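Local atomic coordinates of fiber protein 2 (Fowl adenovirus 1, PDB entry 2VTW), a protein that forms the short fibre of the virion, a homotrimeric vertex spike whose C-terminal head domain, contained in this chain, probably attaches the virus to its host-cell receptor. Residues T46-K51 / F72-S77. Sequence-based numbering, arbitrary orientation.
Sequences TSLYVK and FTVWVS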
ATOM      1  N   THR A  46      -1.235 -10.130   0.272  1.00 17.18           N
ATOM      2  CA  THR A  46      -2.186 -10.743  -0.611  1.00 17.76           C
ATOM      3  C   THR A  46      -2.322  -9.910  -1.895  1.00 17.56           C
ATOM      4  O   THR A  46      -2.710  -8.741  -1.839  1.00 18.17           O
ATOM      5  CB  THR A  46      -3.569 -10.821   0.090  1.00 18.31           C
ATOM      6  OG1 THR A  46      -3.489 -11.724   1.207  1.00 18.13           O
ATOM      7  CG2 THR A  46      -4.693 -11.266  -0.878  1.00 17.56           C
ATOM      8  N   SER A  47      -2.016 -10.510  -3.039  1.00 17.91           N
ATOM      9  CA  SER A  47      -2.269  -9.904  -4.358  1.00 18.19           C
ATOM     10  C   SER A  47      -3.430 -10.619  -5.029  1.00 18.63           C
ATOM     11  O   SER A  47      -3.413 -11.846  -5.183  1.00 17.92           O
ATOM     12  CB  SER A  47      -1.027  -9.971  -5.240  1.00 18.50           C
ATOM     13  OG  SER A  47      -1.327  -9.549  -6.564  1.00 18.28           O
ATOM     14  N   LEU A  48      -4.440  -9.842  -5.413  1.00 18.59           N
ATOM     15  CA  LEU A  48      -5.687 -10.355  -5.960  1.00 18.81           C
ATOM     16  C   LEU A  48      -6.119  -9.663  -7.283  1.00 19.20           C
ATOM     17  O   LEU A  48      -6.328  -8.457  -7.302  1.00 19.28           O
ATOM     18  CB  LEU A  48      -6.807 -10.180  -4.925  1.00 19.25           C
ATOM     19  CG  LEU A  48      -8.197 -10.664  -5.328  1.00 17.98           C
ATOM     20  CD1 LEU A  48      -8.162 -12.203  -5.444  1.00 18.11           C
ATOM     21  CD2 LEU A  48      -9.283 -10.202  -4.363  1.00 19.63           C
ATOM     22  N   TYR A  49      -6.259 -10.420  -8.369  1.00 18.92           N
ATOM     23  CA  TYR A  49      -6.969  -9.942  -9.560  1.00 19.72           C
ATOM     24  C   TYR A  49      -8.385 -10.544  -9.611  1.00 20.31           C
ATOM     25  O   TYR A  49      -8.583 -11.711  -9.243  1.00 19.51           O
ATOM     26  CB  TYR A  49      -6.263 -10.341 -10.832  1.00 19.45           C
ATOM     27  CG  TYR A  49      -4.871  -9.799 -11.073  1.00 18.22           C
ATOM     28  CD1 TYR A  49      -4.668  -8.588 -11.765  1.00 18.44           C
ATOM     29  CD2 TYR A  49      -3.766 -10.515 -10.679  1.00 17.96           C
ATOM     30  CE1 TYR A  49      -3.390  -8.124 -12.024  1.00 17.42           C
ATOM     31  CE2 TYR A  49      -2.516 -10.060 -10.918  1.00 17.97           C
ATOM     32  CZ  TYR A  49      -2.320  -8.868 -11.586  1.00 18.58           C
ATOM     33  OH  TYR A  49      -1.012  -8.466 -11.804  1.00 18.08           O
ATOM     34  N   VAL A  50      -9.363  -9.758 -10.062  1.00 21.48           N
ATOM     35  CA  VAL A  50     -10.751 -10.217 -10.251  1.00 22.94           C
ATOM     36  C   VAL A  50     -11.212  -9.828 -11.666  1.00 24.04           C
ATOM     37  O   VAL A  50     -10.969  -8.694 -12.114  1.00 23.76           O
ATOM     38  CB  VAL A  50     -11.724  -9.604  -9.190  1.00 23.15           C
ATOM     39  CG1 VAL A  50     -13.205  -9.816  -9.572  1.00 23.36           C
ATOM     40  CG2 VAL A  50     -11.476 -10.202  -7.811  1.00 23.26           C
ATOM     41  N   LYS A  51     -11.869 -10.752 -12.373  1.00 24.88           N
ATOM     42  CA  LYS A  51     -12.536 -10.418 -13.667  1.00 25.86           C
ATOM     43  C   LYS A  51     -13.974 -10.974 -13.706  1.00 26.92           C
ATOM     44  O   LYS A  51     -14.210 -12.112 -13.306  1.00 27.18           O
ATOM     45  CB  LYS A  51     -11.692 -10.896 -14.850  1.00 25.34           C
ATOM     46  CG  LYS A  51     -12.191 -10.424 -16.214  1.00 25.54           C
ATOM     47  CD  LYS A  51     -11.325 -10.997 -17.319  1.00 26.63           C
ATOM     48  CE  LYS A  51     -11.834 -10.609 -18.695  1.00 26.24           C
ATOM     49  NZ  LYS A  51     -10.774 -10.960 -19.673  1.00 26.29           N
ATOM     50  N   PHE A  72     -19.576  -5.083  -4.627  1.00 26.91           N
ATOM     51  CA  PHE A  72     -19.557  -6.531  -4.505  1.00 25.63           C
ATOM     52  C   PHE A  72     -18.373  -7.011  -3.682  1.00 25.12           C
ATOM     53  O   PHE A  72     -17.315  -6.351  -3.648  1.00 24.75           O
ATOM     54  CB  PHE A  72     -19.620  -7.218  -5.870  1.00 25.76           C
ATOM     55  CG  PHE A  72     -18.374  -7.111  -6.701  1.00 25.18           C
ATOM     56  CD1 PHE A  72     -17.343  -8.017  -6.547  1.00 25.10           C
ATOM     57  CD2 PHE A  72     -18.270  -6.143  -7.699  1.00 26.25           C
ATOM     58  CE1 PHE A  72     -16.213  -7.945  -7.318  1.00 25.80           C
ATOM     59  CE2 PHE A  72     -17.140  -6.061  -8.490  1.00 24.84           C
ATOM     60  CZ  PHE A  72     -16.113  -6.966  -8.311  1.00 26.50           C
ATOM     61  N   THR A  73     -18.546  -8.161  -3.029  1.00 23.65           N
ATOM     62  CA  THR A  73     -17.560  -8.664  -2.066  1.00 22.74           C
ATOM     63  C   THR A  73     -16.967  -9.974  -2.531  1.00 22.32           C
ATOM     64  O   THR A  73     -17.677 -10.857  -3.045  1.00 22.19           O
ATOM     65  CB  THR A  73     -18.185  -8.827  -0.670  1.00 21.90           C
ATOM     66  OG1 THR A  73     -18.705  -7.567  -0.243  1.00 23.57           O
ATOM     67  CG2 THR A  73     -17.179  -9.371   0.366  1.00 22.77           C
ATOM     68  N   VAL A  74     -15.659 -10.078  -2.361  1.00 21.46           N
ATOM     69  CA  VAL A  74     -14.910 -11.303  -2.532  1.00 21.01           C
ATOM     70  C   VAL A  74     -14.244 -11.641  -1.168  1.00 21.17           C
ATOM     71  O   VAL A  74     -13.638 -10.776  -0.520  1.00 20.13           O
ATOM     72  CB  VAL A  74     -13.838 -11.154  -3.635  1.00 20.98           C
ATOM     73  CG1 VAL A  74     -12.927 -12.411  -3.720  1.00 20.80           C
ATOM     74  CG2 VAL A  74     -14.517 -10.907  -4.967  1.00 20.28           C
ATOM     75  N   TRP A  75     -14.413 -12.888  -0.728  1.00 20.57           N
ATOM     76  CA  TRP A  75     -13.791 -13.409   0.490  1.00 19.99           C
ATOM     77  C   TRP A  75     -12.538 -14.183   0.162  1.00 19.83           C
ATOM     78  O   TRP A  75     -12.592 -15.130  -0.609  1.00 19.78           O
ATOM     79  CB  TRP A  75     -14.779 -14.330   1.229  1.00 19.50           C
ATOM     80  CG  TRP A  75     -15.816 -13.568   1.941  1.00 17.29           C
ATOM     81  CD1 TRP A  75     -17.062 -13.286   1.504  1.00 16.99           C
ATOM     82  CD2 TRP A  75     -15.687 -12.953   3.234  1.00 17.37           C
ATOM     83  NE1 TRP A  75     -17.726 -12.531   2.438  1.00 18.65           N
ATOM     84  CE2 TRP A  75     -16.896 -12.308   3.507  1.00 18.81           C
ATOM     85  CE3 TRP A  75     -14.653 -12.861   4.164  1.00 17.67           C
ATOM     86  CZ2 TRP A  75     -17.113 -11.611   4.690  1.00 19.36           C
ATOM     87  CZ3 TRP A  75     -14.867 -12.173   5.328  1.00 17.18           C
ATOM     88  CH2 TRP A  75     -16.082 -11.564   5.592  1.00 16.78           C
ATOM     89  N   VAL A  76     -11.393 -13.780   0.709  1.00 19.74           N
ATOM     90  CA  VAL A  76     -10.187 -14.622   0.619  1.00 20.23           C
ATOM     91  C   VAL A  76     -10.078 -15.441   1.904  1.00 20.97           C
ATOM     92  O   VAL A  76     -10.156 -14.885   3.025  1.00 21.15           O
ATOM     93  CB  VAL A  76      -8.897 -13.826   0.372  1.00 19.75           C
ATOM     94  CG1 VAL A  76      -7.669 -14.709   0.510  1.00 16.22           C
ATOM     95  CG2 VAL A  76      -8.948 -13.202  -1.012  1.00 19.73           C
ATOM     96  N   SER A  77      -9.895 -16.753   1.725  1.00 21.39           N
ATOM     97  CA  SER A  77      -9.951 -17.723   2.822  1.00 21.25           C
ATOM     98  C   SER A  77      -8.748 -18.606   2.763  1.00 20.99           C
ATOM     99  O   SER A  77      -8.257 -18.889   1.679  1.00 19.86           O
ATOM    100  CB  SER A  77     -11.227 -18.559   2.740  1.00 22.43           C
ATOM    101  OG  SER A  77     -11.300 -19.507   3.798  1.00 25.62           O
TER
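Val50 meets two residues of strand 72-76 with its two methyls. CG1 comes to the edge of the Phe72 ring, near the ring plane, with CE1 as its neighbour at 4.2 Å. CG2 meets Val74 CG2, also at 4.2 Å. The split follows from the rotamer. CG1 of Val50 lies anti to the backbone N (chi1 167°), while CG2 sits beside that N, so each methyl serves a different partner. Phe72 approaches from the opposite direction.

The next contact along is Leu48 CD2 with Val74 CG1, at 4.3 Å. Val74 thus uses one methyl for each strand 46-51 neighbour. These four residues form the closer-packed part. No hydrogen bond crosses between the segments; the contact is made by apolar side chains alone.

This is face-to-face packing in the beta-sandwich of an adenovirus fibre head. The two short strand axes approach to 10.5 Å, too far apart for backbone pairing. Their N-to-C directions differ by 137°. Each strand bonds to its own neighbours instead: 46-51 lies between strands 28-40 and 185-197, while 71-76 pairs with 4-23 and 163-173. Phe21 of strand 4-23 touches both Val50 and Val74. The Phe72 ring also stacks on Phe171 and meets Phe29 edge to face.

Packing between the segments is looser at the Thr46 end. Val76 still lies against Leu48, at slightly longer range, with Val76 CG2 4.5 Å from Leu48 CD2. Thr46 CG2 stays 4.7 Å from Val76 CG2. Thr46 OG1 is hydrogen-bonded to Gln37 NE2. On the other side of strand 46-51, Ser47 and Tyr49 pack on Pro197 and Pro109 of a neighbouring subunit of the trimer. Lys51 points away from strand 72-76 and is partly exposed.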